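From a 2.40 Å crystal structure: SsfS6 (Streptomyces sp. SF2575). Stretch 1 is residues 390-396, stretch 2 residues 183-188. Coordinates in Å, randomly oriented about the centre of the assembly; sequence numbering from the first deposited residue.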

# COMPACT_ATOMS: atom_id res chain seq x y z
N ASP A 390 -6.34 14.85 2.23
CA ASP A 390 -7.25 16.00 2.27
C ASP A 390 -8.54 15.67 1.51
O ASP A 390 -9.64 15.95 1.99
CB ASP A 390 -6.60 17.25 1.65
CG ASP A 390 -5.38 17.75 2.41
OD1 ASP A 390 -5.30 17.55 3.64
OD2 ASP A 390 -4.50 18.37 1.78
N ILE A 391 -8.39 15.08 0.33
CA ILE A 391 -9.54 14.74 -0.52
C ILE A 391 -10.48 13.73 0.14
O ILE A 391 -11.69 13.77 -0.09
CB ILE A 391 -9.08 14.18 -1.88
CG1 ILE A 391 -8.44 15.29 -2.73
CG2 ILE A 391 -10.25 13.52 -2.62
CD1 ILE A 391 -9.33 16.49 -2.94
N VAL A 392 -9.93 12.83 0.94
CA VAL A 392 -10.76 11.85 1.64
C VAL A 392 -11.71 12.57 2.60
O VAL A 392 -12.88 12.19 2.72
CB VAL A 392 -9.91 10.81 2.40
CG1 VAL A 392 -10.80 9.96 3.29
CG2 VAL A 392 -9.13 9.94 1.43
N ARG A 393 -11.22 13.60 3.27
CA ARG A 393 -12.05 14.38 4.17
C ARG A 393 -13.19 15.04 3.40
O ARG A 393 -14.33 15.08 3.87
CB ARG A 393 -11.22 15.43 4.90
CG ARG A 393 -10.25 14.83 5.89
CD ARG A 393 -9.38 15.87 6.55
NE ARG A 393 -7.98 15.44 6.58
CZ ARG A 393 -6.97 16.09 6.00
NH1 ARG A 393 -7.17 17.22 5.31
NH2 ARG A 393 -5.74 15.62 6.09
N LEU A 394 -12.88 15.55 2.22
CA LEU A 394 -13.90 16.10 1.34
C LEU A 394 -14.95 15.03 1.03
O LEU A 394 -16.15 15.25 1.21
CB LEU A 394 -13.28 16.61 0.03
CG LEU A 394 -12.90 18.09 -0.02
CD1 LEU A 394 -12.00 18.47 1.15
CD2 LEU A 394 -12.21 18.40 -1.34
N ILE A 395 -14.49 13.86 0.59
CA ILE A 395 -15.37 12.78 0.19
C ILE A 395 -16.35 12.41 1.29
O ILE A 395 -17.53 12.20 1.04
CB ILE A 395 -14.57 11.52 -0.20
CG1 ILE A 395 -13.88 11.73 -1.55
CG2 ILE A 395 -15.48 10.29 -0.26
CD1 ILE A 395 -12.91 10.62 -1.92
N GLU A 396 -15.85 12.33 2.52
CA GLU A 396 -16.65 11.87 3.64
C GLU A 396 -17.60 12.94 4.20
O GLU A 396 -18.24 12.73 5.23
CB GLU A 396 -15.76 11.29 4.76
CG GLU A 396 -14.72 12.24 5.32
CD GLU A 396 -13.62 11.52 6.10
OE1 GLU A 396 -13.59 10.27 6.07
OE2 GLU A 396 -12.79 12.21 6.74
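Stretch 2 (183-188) PLLSID

Stretch 2 packs as an extended segment against the last turns of a helix. In stretch 1, residues 390-395 are helical, with phi/psi near -60/-40, and the assignment is supported by three backbone i to i+4 hydrogen bonds: L394 N to D390 O at 3.3 Å, I395 N to I391 O at 2.9 Å and E396 N to V392 O at 3.0 Å. E396, at -79/8, is the first residue to leave helical torsions. In stretch 2 the backbone is extended from L185 to D188, with phi between -131° and -100° and psi between 110° and 146°; L184, at -54/-54, departs from that pattern.

The direction follows from the axes. Helix and strand run nearly antiparallel, with a signed crossing angle of 165° and a closest approach of 10.6 Å. The register agrees: the CA atoms of I391 and I187 lie 8.8 Å apart and those of I395 and L185 7.3 Å apart, so advancing four residues along the helix corresponds to stepping back two along the strand. About one helical turn is thus matched to two strand residues. L185 and I187, two apart in an extended backbone, fall on the same side, both with CA-to-CB toward the helix, while S186 between them makes no contact.

Four of the five residue contacts are between apolar side chains. L185, chi1 -91° and chi2 t, is their centre, with the largest covered area of any residue here, 62 Å². Its CD1 meets three helix residues: CG1 of I395 at 3.8 Å, CG2 of I391 at 4.1 Å and CB of L394 at 4.1 Å. The spacing of I391, L394 and I395, three and then one residue apart, is what brings them onto a common helical face. The tightest contact is between I391 CG2 and I187 CD1, at 3.6 Å; I187 adopts the mt rotamer and I391 mm. V392, whose CA-to-CB bond points away from the strand, comes no nearer than 8.3 Å, from its CG2 to I187 CD1.

One contact involves a polar atom without being a hydrogen bond: L184 CD2 lies 4.1 Å from I395 O, a carbon-to-carbonyl approach at the helix end. No hydrogen bond crosses between the stretches, so the 229 Å² they bury together, both sides summed, reflects side-chain fit and not strand-type pairing.

The salt bridge lies within the helix, from R393 NH1 to D390 OD1 at 2.5 Å, and takes no part in the contact; R393 NH2 adds a weak hydrogen bond to D390 OD1 at 3.1 Å, with an angle of 122°. The nearest approaches of these side chains to stretch 2 are 9.0 Å from R393 CB and 9.4 Å from D390 CB, each to L185 CD1.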

# COMPACT_ATOMS: atom_id res chain seq x y z
N PRO A 183 -20.57 12.78 -11.01
CA PRO A 183 -19.78 12.27 -9.90
C PRO A 183 -19.92 13.14 -8.66
O PRO A 183 -20.10 14.35 -8.78
CB PRO A 183 -18.34 12.33 -10.44
CG PRO A 183 -18.38 13.39 -11.49
CD PRO A 183 -19.73 13.28 -12.12
N LEU A 184 -19.86 12.52 -7.49
CA LEU A 184 -19.85 13.26 -6.23
C LEU A 184 -18.71 14.28 -6.27
O LEU A 184 -18.91 15.47 -6.04
CB LEU A 184 -19.65 12.29 -5.06
CG LEU A 184 -19.91 12.82 -3.65
CD1 LEU A 184 -21.40 13.09 -3.45
CD2 LEU A 184 -19.39 11.83 -2.62
N LEU A 185 -17.51 13.79 -6.56
CA LEU A 185 -16.33 14.62 -6.76
C LEU A 185 -15.74 14.32 -8.13
O LEU A 185 -15.78 13.18 -8.59
CB LEU A 185 -15.27 14.33 -5.71
CG LEU A 185 -15.26 15.13 -4.40
CD1 LEU A 185 -13.97 14.84 -3.65
CD2 LEU A 185 -15.40 16.62 -4.68
N SER A 186 -15.18 15.33 -8.77
CA SER A 186 -14.41 15.12 -9.99
C SER A 186 -13.03 15.72 -9.78
O SER A 186 -12.86 16.93 -9.71
CB SER A 186 -15.10 15.76 -11.19
OG SER A 186 -14.30 15.60 -12.36
N ILE A 187 -12.04 14.84 -9.68
CA ILE A 187 -10.72 15.24 -9.21
C ILE A 187 -9.74 15.46 -10.35
O ILE A 187 -9.74 14.72 -11.34
CB ILE A 187 -10.18 14.21 -8.21
CG1 ILE A 187 -11.19 14.03 -7.08
CG2 ILE A 187 -8.81 14.64 -7.69
CD1 ILE A 187 -10.89 12.90 -6.13
N ASP A 188 -8.91 16.49 -10.21
CA ASP A 188 -7.98 16.90 -11.24
C ASP A 188 -6.59 17.09 -10.65
O ASP A 188 -6.45 17.58 -9.52
CB ASP A 188 -8.47 18.21 -11.87
CG ASP A 188 -7.72 18.55 -13.14
OD1 ASP A 188 -6.66 19.20 -13.04
OD2 ASP A 188 -8.20 18.18 -14.23